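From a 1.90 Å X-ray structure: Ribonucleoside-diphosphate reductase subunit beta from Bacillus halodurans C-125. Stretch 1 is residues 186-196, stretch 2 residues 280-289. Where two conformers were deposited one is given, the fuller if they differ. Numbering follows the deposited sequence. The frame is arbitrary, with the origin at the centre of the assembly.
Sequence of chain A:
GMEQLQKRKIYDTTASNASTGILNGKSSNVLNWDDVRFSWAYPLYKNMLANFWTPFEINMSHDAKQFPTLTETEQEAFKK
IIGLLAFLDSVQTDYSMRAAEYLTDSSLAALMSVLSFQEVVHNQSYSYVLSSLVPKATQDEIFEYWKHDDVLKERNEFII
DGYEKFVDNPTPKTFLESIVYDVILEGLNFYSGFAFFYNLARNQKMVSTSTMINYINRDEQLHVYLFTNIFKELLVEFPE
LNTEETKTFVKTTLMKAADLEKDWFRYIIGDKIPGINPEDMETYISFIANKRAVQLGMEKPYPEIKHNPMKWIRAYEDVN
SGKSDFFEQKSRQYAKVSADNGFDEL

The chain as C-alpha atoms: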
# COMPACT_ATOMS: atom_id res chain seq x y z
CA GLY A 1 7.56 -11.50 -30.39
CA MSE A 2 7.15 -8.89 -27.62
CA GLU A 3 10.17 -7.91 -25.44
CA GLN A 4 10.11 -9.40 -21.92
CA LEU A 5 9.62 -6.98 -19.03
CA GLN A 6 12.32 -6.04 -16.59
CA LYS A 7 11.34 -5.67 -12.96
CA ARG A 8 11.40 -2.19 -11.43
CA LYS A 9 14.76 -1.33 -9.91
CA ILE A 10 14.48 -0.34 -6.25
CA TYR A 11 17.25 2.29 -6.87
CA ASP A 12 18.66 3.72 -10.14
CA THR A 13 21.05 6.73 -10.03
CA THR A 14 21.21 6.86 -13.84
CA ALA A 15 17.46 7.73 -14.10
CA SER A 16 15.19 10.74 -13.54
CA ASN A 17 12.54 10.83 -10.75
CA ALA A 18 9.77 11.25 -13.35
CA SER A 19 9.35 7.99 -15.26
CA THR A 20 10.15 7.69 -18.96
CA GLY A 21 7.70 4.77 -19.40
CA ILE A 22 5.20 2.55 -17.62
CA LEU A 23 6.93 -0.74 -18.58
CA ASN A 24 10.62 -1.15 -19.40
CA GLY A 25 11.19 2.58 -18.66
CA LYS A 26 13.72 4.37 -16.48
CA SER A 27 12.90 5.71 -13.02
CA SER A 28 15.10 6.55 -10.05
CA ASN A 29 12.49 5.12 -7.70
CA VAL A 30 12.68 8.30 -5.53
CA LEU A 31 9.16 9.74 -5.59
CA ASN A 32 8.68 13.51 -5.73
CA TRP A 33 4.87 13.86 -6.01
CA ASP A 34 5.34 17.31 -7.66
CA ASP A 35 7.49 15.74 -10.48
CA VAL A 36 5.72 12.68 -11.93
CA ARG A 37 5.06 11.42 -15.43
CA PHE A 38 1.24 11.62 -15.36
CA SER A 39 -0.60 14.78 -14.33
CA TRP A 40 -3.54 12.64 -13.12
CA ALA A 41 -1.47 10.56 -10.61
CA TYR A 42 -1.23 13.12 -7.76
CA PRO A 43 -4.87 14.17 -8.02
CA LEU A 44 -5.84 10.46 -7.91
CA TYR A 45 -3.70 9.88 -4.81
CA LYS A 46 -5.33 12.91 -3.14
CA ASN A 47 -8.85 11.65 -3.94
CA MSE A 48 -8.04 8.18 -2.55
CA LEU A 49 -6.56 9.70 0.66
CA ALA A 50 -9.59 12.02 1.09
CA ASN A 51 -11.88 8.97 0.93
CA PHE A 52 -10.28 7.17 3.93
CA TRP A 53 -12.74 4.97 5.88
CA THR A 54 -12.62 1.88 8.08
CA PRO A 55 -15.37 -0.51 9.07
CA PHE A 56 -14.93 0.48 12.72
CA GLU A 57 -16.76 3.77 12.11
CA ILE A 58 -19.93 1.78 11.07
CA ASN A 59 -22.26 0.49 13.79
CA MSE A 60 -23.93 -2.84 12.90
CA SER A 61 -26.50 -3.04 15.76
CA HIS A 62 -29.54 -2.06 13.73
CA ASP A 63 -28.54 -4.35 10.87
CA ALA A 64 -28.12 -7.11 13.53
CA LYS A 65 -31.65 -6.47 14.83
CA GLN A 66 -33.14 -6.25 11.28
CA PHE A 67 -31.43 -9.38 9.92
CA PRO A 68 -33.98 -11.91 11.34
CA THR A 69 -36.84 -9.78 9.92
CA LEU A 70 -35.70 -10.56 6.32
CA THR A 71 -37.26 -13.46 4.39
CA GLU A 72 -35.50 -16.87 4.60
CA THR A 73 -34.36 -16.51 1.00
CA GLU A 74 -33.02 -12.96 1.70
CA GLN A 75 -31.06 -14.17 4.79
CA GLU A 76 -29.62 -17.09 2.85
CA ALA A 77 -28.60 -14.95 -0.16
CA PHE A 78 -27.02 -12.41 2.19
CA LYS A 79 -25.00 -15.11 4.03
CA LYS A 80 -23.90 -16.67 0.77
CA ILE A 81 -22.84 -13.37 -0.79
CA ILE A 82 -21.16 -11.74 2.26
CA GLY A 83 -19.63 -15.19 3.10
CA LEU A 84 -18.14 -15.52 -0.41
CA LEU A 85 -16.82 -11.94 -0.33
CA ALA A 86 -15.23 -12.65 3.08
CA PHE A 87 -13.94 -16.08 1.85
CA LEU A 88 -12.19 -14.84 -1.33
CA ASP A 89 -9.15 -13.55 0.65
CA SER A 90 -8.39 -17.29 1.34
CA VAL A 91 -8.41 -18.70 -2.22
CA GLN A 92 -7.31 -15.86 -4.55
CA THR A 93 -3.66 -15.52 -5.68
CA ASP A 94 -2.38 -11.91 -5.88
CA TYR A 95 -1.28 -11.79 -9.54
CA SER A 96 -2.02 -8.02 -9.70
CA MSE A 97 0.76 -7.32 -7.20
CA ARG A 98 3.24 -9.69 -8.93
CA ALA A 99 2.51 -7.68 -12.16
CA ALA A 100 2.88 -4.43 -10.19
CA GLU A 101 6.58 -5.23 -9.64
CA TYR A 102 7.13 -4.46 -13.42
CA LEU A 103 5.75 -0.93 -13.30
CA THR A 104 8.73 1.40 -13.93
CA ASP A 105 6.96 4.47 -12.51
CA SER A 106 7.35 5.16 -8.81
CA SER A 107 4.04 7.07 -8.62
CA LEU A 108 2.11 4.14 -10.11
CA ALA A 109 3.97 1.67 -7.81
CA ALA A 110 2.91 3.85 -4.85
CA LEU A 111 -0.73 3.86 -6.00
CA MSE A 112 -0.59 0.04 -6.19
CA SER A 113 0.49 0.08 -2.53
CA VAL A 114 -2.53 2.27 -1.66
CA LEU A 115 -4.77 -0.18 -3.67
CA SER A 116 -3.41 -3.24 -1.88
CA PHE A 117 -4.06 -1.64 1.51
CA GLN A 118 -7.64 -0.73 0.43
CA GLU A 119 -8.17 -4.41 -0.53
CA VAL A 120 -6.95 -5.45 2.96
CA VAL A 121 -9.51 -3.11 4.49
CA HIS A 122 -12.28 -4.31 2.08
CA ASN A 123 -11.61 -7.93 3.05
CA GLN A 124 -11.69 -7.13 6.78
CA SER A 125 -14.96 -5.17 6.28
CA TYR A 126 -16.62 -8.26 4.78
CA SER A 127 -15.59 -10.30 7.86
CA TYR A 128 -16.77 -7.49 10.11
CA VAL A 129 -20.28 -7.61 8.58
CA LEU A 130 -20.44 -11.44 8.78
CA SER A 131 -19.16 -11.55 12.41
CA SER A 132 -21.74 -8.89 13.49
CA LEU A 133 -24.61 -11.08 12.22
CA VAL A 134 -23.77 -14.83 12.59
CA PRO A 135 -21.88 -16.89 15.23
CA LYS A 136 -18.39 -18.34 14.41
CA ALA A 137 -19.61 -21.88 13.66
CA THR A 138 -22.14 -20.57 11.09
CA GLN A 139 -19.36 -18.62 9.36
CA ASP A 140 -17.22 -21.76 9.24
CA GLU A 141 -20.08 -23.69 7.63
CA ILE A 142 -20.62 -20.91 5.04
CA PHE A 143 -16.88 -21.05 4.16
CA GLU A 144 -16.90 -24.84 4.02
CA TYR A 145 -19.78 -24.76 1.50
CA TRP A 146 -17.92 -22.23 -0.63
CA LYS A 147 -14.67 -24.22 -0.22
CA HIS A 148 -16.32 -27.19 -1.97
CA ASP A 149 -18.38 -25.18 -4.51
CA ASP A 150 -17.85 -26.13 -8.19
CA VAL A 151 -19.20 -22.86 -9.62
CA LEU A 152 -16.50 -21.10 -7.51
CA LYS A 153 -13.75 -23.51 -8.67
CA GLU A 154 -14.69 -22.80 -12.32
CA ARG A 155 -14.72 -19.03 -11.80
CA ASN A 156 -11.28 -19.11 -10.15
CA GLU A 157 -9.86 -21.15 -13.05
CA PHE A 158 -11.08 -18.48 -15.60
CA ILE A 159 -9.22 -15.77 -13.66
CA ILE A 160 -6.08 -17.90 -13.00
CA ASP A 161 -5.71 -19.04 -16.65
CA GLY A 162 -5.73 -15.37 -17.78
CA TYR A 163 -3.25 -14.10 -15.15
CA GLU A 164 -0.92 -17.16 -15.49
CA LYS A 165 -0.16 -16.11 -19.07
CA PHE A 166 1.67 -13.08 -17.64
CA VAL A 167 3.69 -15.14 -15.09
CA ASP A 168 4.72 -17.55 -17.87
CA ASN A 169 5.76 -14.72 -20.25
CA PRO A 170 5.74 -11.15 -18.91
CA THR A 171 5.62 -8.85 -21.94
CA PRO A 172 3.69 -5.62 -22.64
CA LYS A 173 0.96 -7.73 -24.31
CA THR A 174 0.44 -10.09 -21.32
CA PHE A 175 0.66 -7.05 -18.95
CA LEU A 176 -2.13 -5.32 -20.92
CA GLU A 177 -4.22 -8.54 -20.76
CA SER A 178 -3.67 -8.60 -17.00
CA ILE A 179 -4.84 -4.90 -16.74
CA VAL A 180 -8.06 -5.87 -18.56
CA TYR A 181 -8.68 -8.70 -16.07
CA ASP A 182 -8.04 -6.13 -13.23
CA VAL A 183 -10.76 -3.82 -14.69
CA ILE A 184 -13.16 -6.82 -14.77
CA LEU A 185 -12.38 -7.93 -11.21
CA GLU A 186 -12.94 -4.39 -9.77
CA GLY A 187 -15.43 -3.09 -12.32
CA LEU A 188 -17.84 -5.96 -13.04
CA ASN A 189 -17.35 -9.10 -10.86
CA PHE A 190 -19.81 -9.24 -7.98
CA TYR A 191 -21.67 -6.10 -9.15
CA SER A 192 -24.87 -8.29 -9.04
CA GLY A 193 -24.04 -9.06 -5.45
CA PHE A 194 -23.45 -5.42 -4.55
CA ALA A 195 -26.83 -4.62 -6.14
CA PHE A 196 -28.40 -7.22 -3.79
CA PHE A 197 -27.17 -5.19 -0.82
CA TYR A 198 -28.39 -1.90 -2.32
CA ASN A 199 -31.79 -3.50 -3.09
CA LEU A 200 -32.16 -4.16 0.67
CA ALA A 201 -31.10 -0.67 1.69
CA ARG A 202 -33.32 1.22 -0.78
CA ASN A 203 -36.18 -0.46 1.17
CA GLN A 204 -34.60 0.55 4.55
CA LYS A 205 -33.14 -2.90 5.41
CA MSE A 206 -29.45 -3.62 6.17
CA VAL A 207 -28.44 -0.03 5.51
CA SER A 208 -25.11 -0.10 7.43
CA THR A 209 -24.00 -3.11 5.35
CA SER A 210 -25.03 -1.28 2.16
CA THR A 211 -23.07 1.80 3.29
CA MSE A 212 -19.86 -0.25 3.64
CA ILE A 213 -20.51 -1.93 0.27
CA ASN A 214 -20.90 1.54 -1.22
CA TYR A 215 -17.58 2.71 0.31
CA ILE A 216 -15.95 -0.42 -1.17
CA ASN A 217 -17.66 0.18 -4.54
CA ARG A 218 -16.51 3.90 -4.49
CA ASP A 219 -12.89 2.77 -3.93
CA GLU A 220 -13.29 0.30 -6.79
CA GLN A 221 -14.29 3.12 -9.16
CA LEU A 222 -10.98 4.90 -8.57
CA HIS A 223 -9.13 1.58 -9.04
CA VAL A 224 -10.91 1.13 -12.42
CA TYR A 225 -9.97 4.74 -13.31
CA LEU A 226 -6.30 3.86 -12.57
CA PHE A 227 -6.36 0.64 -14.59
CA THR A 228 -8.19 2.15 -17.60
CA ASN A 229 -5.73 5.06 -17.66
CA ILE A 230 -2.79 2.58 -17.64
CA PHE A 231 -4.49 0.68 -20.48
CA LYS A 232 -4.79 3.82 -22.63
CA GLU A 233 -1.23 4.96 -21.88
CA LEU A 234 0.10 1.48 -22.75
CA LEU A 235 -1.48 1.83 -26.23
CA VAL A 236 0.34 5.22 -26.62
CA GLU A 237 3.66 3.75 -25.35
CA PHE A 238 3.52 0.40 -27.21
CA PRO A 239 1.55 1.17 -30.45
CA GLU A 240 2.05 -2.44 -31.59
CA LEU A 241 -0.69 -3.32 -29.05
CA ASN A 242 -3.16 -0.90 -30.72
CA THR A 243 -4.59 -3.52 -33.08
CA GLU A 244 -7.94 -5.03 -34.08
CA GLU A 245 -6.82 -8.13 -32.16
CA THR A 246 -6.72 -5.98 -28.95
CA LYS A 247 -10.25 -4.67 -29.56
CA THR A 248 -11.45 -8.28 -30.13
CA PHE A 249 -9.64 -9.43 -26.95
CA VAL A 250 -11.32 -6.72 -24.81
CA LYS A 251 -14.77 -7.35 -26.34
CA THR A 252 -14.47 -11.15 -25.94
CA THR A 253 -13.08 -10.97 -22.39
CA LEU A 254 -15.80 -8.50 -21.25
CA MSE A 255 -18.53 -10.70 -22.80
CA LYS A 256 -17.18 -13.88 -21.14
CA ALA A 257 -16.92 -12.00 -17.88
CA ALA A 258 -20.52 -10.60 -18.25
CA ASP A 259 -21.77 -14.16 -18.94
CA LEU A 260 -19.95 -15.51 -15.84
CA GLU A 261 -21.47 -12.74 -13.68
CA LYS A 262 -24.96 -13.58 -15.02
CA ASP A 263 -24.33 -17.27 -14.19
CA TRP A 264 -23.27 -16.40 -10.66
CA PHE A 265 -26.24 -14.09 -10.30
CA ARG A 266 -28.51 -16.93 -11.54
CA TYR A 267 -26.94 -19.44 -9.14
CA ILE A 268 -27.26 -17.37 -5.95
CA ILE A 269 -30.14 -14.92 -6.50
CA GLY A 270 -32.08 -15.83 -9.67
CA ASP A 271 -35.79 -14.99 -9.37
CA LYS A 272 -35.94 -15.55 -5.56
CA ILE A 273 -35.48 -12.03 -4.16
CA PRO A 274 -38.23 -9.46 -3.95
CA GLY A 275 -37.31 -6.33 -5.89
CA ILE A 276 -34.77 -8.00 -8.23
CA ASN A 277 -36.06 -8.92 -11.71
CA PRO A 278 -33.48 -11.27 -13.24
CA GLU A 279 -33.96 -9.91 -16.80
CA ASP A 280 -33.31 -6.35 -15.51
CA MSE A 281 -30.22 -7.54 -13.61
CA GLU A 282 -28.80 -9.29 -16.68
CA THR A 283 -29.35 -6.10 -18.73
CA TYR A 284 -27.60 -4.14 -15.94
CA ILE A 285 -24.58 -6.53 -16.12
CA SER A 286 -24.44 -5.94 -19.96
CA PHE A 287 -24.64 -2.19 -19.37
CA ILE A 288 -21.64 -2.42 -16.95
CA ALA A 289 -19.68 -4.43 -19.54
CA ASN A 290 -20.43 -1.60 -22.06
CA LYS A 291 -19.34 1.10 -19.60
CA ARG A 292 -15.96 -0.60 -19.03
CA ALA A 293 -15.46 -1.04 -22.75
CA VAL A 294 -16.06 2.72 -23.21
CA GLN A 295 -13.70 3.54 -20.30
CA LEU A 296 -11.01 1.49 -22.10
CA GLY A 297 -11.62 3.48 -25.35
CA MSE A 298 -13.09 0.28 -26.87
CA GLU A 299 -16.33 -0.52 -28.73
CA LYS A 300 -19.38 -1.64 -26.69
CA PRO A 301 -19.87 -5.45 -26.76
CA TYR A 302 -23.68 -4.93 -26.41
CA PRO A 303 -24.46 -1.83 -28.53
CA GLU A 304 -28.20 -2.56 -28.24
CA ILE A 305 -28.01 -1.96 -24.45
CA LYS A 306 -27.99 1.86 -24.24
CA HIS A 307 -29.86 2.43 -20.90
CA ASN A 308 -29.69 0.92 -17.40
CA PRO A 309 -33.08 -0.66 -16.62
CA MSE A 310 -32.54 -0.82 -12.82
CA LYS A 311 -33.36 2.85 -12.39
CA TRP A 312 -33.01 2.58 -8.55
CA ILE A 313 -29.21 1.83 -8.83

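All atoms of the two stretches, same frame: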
# COMPACT_ATOMS: atom_id res chain seq x y z
N GLU A 186 -12.51 -5.59 -10.56
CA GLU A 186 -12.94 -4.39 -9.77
C GLU A 186 -14.14 -3.67 -10.34
O GLU A 186 -14.81 -2.92 -9.65
CB GLU A 186 -11.83 -3.37 -9.81
CG GLU A 186 -10.50 -3.86 -9.30
CD GLU A 186 -10.10 -3.39 -7.91
OE1 GLU A 186 -10.93 -2.89 -7.13
OE2 GLU A 186 -8.88 -3.53 -7.62
N GLY A 187 -14.39 -3.84 -11.64
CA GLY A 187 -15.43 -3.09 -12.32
C GLY A 187 -16.65 -3.84 -12.79
O GLY A 187 -17.55 -3.23 -13.34
N LEU A 188 -16.71 -5.14 -12.55
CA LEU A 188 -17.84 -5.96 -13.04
C LEU A 188 -18.16 -7.15 -12.14
O LEU A 188 -19.33 -7.31 -11.79
CB LEU A 188 -17.57 -6.40 -14.48
CG LEU A 188 -18.61 -7.25 -15.25
CD1 LEU A 188 -19.96 -6.60 -15.32
CD2 LEU A 188 -18.11 -7.47 -16.68
N ASN A 189 -17.16 -7.96 -11.77
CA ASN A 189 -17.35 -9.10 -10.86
C ASN A 189 -18.01 -8.70 -9.57
O ASN A 189 -17.65 -7.70 -9.00
CB ASN A 189 -16.03 -9.81 -10.52
CG ASN A 189 -15.51 -10.61 -11.68
OD1 ASN A 189 -15.99 -10.44 -12.80
ND2 ASN A 189 -14.55 -11.47 -11.43
N PHE A 190 -19.00 -9.48 -9.17
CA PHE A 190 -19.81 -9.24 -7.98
C PHE A 190 -20.66 -7.97 -7.98
O PHE A 190 -21.32 -7.73 -7.00
CB PHE A 190 -18.99 -9.36 -6.67
CG PHE A 190 -18.31 -10.67 -6.54
CD1 PHE A 190 -19.05 -11.84 -6.50
CD2 PHE A 190 -16.92 -10.74 -6.49
CE1 PHE A 190 -18.42 -13.07 -6.43
CE2 PHE A 190 -16.29 -11.96 -6.40
CZ PHE A 190 -17.03 -13.13 -6.37
N TYR A 191 -20.77 -7.25 -9.10
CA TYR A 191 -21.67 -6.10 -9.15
C TYR A 191 -23.12 -6.52 -8.96
O TYR A 191 -23.86 -5.72 -8.43
CB TYR A 191 -21.44 -5.22 -10.39
CG TYR A 191 -20.27 -4.24 -10.18
CD1 TYR A 191 -19.04 -4.67 -9.66
CD2 TYR A 191 -20.40 -2.89 -10.50
CE1 TYR A 191 -17.97 -3.76 -9.46
CE2 TYR A 191 -19.33 -1.98 -10.29
CZ TYR A 191 -18.12 -2.42 -9.78
OH TYR A 191 -17.07 -1.52 -9.59
N SER A 192 -23.53 -7.76 -9.35
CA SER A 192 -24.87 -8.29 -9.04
C SER A 192 -25.08 -8.41 -7.56
O SER A 192 -26.16 -8.13 -7.03
CB SER A 192 -25.07 -9.71 -9.57
OG SER A 192 -24.92 -9.77 -10.96
N GLY A 193 -24.03 -8.87 -6.88
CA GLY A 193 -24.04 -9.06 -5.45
C GLY A 193 -24.11 -7.75 -4.71
O GLY A 193 -24.85 -7.63 -3.78
N PHE A 194 -23.34 -6.75 -5.16
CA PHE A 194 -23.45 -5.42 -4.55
C PHE A 194 -24.86 -4.86 -4.72
O PHE A 194 -25.42 -4.33 -3.77
CB PHE A 194 -22.44 -4.44 -5.11
CG PHE A 194 -20.97 -4.89 -4.95
CD1 PHE A 194 -20.53 -5.60 -3.82
CD2 PHE A 194 -20.05 -4.56 -5.92
CE1 PHE A 194 -19.21 -5.99 -3.68
CE2 PHE A 194 -18.70 -4.96 -5.79
CZ PHE A 194 -18.28 -5.67 -4.67
N ALA A 195 -25.43 -5.03 -5.89
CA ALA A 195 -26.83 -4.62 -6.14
C ALA A 195 -27.81 -5.25 -5.16
O ALA A 195 -28.79 -4.60 -4.77
CB ALA A 195 -27.23 -4.94 -7.60
N PHE A 196 -27.58 -6.52 -4.79
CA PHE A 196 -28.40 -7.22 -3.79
C PHE A 196 -28.43 -6.42 -2.47
O PHE A 196 -29.47 -6.20 -1.89
CB PHE A 196 -27.93 -8.68 -3.58
CG PHE A 196 -28.52 -9.35 -2.36
CD1 PHE A 196 -29.71 -10.03 -2.44
CD2 PHE A 196 -27.88 -9.30 -1.14
CE1 PHE A 196 -30.25 -10.64 -1.33
CE2 PHE A 196 -28.45 -9.88 -0.00
CZ PHE A 196 -29.61 -10.55 -0.11
N ASP A 280 -33.84 -7.68 -15.78
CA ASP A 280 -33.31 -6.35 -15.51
C ASP A 280 -31.88 -6.41 -14.99
O ASP A 280 -31.07 -5.58 -15.37
CB ASP A 280 -34.14 -5.59 -14.45
CG ASP A 280 -35.50 -5.08 -14.97
OD1 ASP A 280 -35.74 -4.97 -16.19
OD2 ASP A 280 -36.35 -4.76 -14.10
N MSE A 281 -31.57 -7.38 -14.12
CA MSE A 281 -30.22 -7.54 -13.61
C MSE A 281 -29.24 -7.94 -14.72
O MSE A 281 -28.13 -7.45 -14.76
CB MSE A 281 -30.16 -8.62 -12.50
CG MSE A 281 -28.79 -8.74 -11.82
SE MSE A 281 -28.29 -7.18 -10.82
CE MSE A 281 -29.07 -7.72 -9.12
N GLU A 282 -29.65 -8.85 -15.59
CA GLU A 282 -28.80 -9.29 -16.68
C GLU A 282 -28.52 -8.12 -17.62
O GLU A 282 -27.37 -7.95 -18.02
CB GLU A 282 -29.40 -10.54 -17.36
CG GLU A 282 -29.26 -11.73 -16.40
CD GLU A 282 -29.73 -13.05 -16.93
OE1 GLU A 282 -30.19 -13.10 -18.07
OE2 GLU A 282 -29.65 -14.04 -16.17
N THR A 283 -29.53 -7.30 -17.91
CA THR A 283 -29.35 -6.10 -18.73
C THR A 283 -28.39 -5.13 -18.05
O THR A 283 -27.56 -4.54 -18.71
CB THR A 283 -30.66 -5.41 -19.04
OG1 THR A 283 -31.57 -6.36 -19.58
CG2 THR A 283 -30.48 -4.24 -20.05
N TYR A 284 -28.51 -4.98 -16.74
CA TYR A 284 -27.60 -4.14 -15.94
C TYR A 284 -26.15 -4.64 -16.02
O TYR A 284 -25.22 -3.84 -16.19
CB TYR A 284 -28.10 -4.02 -14.48
CG TYR A 284 -27.13 -3.38 -13.52
CD1 TYR A 284 -26.78 -2.03 -13.65
CD2 TYR A 284 -26.56 -4.11 -12.47
CE1 TYR A 284 -25.86 -1.44 -12.76
CE2 TYR A 284 -25.68 -3.53 -11.59
CZ TYR A 284 -25.34 -2.20 -11.73
OH TYR A 284 -24.45 -1.67 -10.83
N ILE A 285 -25.94 -5.96 -15.95
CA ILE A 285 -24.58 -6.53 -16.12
C ILE A 285 -24.03 -6.21 -17.54
O ILE A 285 -22.86 -5.87 -17.68
CB ILE A 285 -24.57 -8.05 -15.86
CG1 ILE A 285 -24.92 -8.33 -14.38
CG2 ILE A 285 -23.18 -8.70 -16.23
CD1 ILE A 285 -25.40 -9.77 -14.13
N SER A 286 -24.86 -6.30 -18.57
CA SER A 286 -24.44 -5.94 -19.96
C SER A 286 -24.05 -4.47 -20.07
O SER A 286 -23.04 -4.11 -20.71
CB SER A 286 -25.54 -6.23 -20.99
OG SER A 286 -25.78 -7.62 -21.08
N PHE A 287 -24.89 -3.63 -19.47
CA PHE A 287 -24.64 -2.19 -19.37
C PHE A 287 -23.28 -1.89 -18.70
O PHE A 287 -22.53 -1.02 -19.17
CB PHE A 287 -25.80 -1.56 -18.58
CG PHE A 287 -25.67 -0.09 -18.37
CD1 PHE A 287 -26.08 0.79 -19.37
CD2 PHE A 287 -25.19 0.43 -17.18
CE1 PHE A 287 -26.00 2.16 -19.18
CE2 PHE A 287 -25.10 1.81 -16.99
CZ PHE A 287 -25.52 2.66 -18.00
N ILE A 288 -22.95 -2.59 -17.62
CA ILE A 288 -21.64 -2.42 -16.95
C ILE A 288 -20.52 -2.85 -17.88
O ILE A 288 -19.51 -2.14 -17.97
CB ILE A 288 -21.50 -3.18 -15.60
CG1 ILE A 288 -22.55 -2.73 -14.58
CG2 ILE A 288 -20.12 -2.96 -15.00
CD1 ILE A 288 -22.66 -1.24 -14.43
N ALA A 289 -20.68 -3.98 -18.58
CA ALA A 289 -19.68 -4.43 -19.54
C ALA A 289 -19.43 -3.32 -20.60
O ALA A 289 -18.28 -3.04 -20.92
CB ALA A 289 -20.09 -5.76 -20.22
O HOH W 1 -23.93 -3.00 -8.59

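The contact is centred on Leu 188, which leaves helical phi/psi just after a helix ends and so lies in the break before helix 191-196. Its CA-to-CB bond points sideways, but chi1 near t (-179°) and chi2 near p (56°) bring the end of the side chain nearer to stretch 2. There Leu 188 CD1 lies 3.7 Å from Ile 288 CG2 and 4.0 Å from Ile 285 CG2, while Leu 188 CD2 reaches 4.4 Å from Ala 289 CB. These three partners fall within little more than one turn of helix 280-289, and a branched side chain suits the place because its two methyls can touch different residues. Leu 188 has 71 Å² covered by the other stretch, the largest share of any residue in the 422 Å² buried between them.

Ile 288 points toward stretch 1 and is the next most covered residue, at 58 Å². Its CG2 also packs against backbone, 3.1 Å from Gly 187 O, a close van der Waals approach.

Farther along, helix 191-196 and helix 280-289 run at 126° between their N-to-C directions, with a closest axial approach of 10.7 Å. Selenomethionine Met 281 bridges this gap. With chi angles t, p, p, its chain folds so that Met 281 CE meets Ala 195 CB at 3.7 Å and Ser 192 O at 3.6 Å. Ala 195 points toward stretch 2, and its short side chain lets the longer one supply the reach. Ser 192 is the polar member of this group: Ser 192 OG sits 3.2 Å from Ile 285 CD1, a packing contact, and its hydrogen-bonding need is met elsewhere in the structure.

No direct hydrogen bond crosses between the stretches; the polar link passes through water 1. The water donates to Tyr 191 O over 2.7 Å, and its oxygen is also 2.7 Å from Tyr 284 OH in a second hydrogen bond. Both tyrosines point toward the opposite stretch, yet the rings do not meet face to face: Tyr 284 OH lies at the edge of the Tyr 191 ring, near its plane, 4.2 Å from Tyr 191 CD2. The Tyr 191 hydroxyl is used within its own stretch, where Tyr 191 OH donates to Glu 186 O at 2.7 Å. Together with the type II turn bond from Tyr 191 N to Leu 188 O (3.1 Å), this ties the two sides of the helix break together around Leu 188.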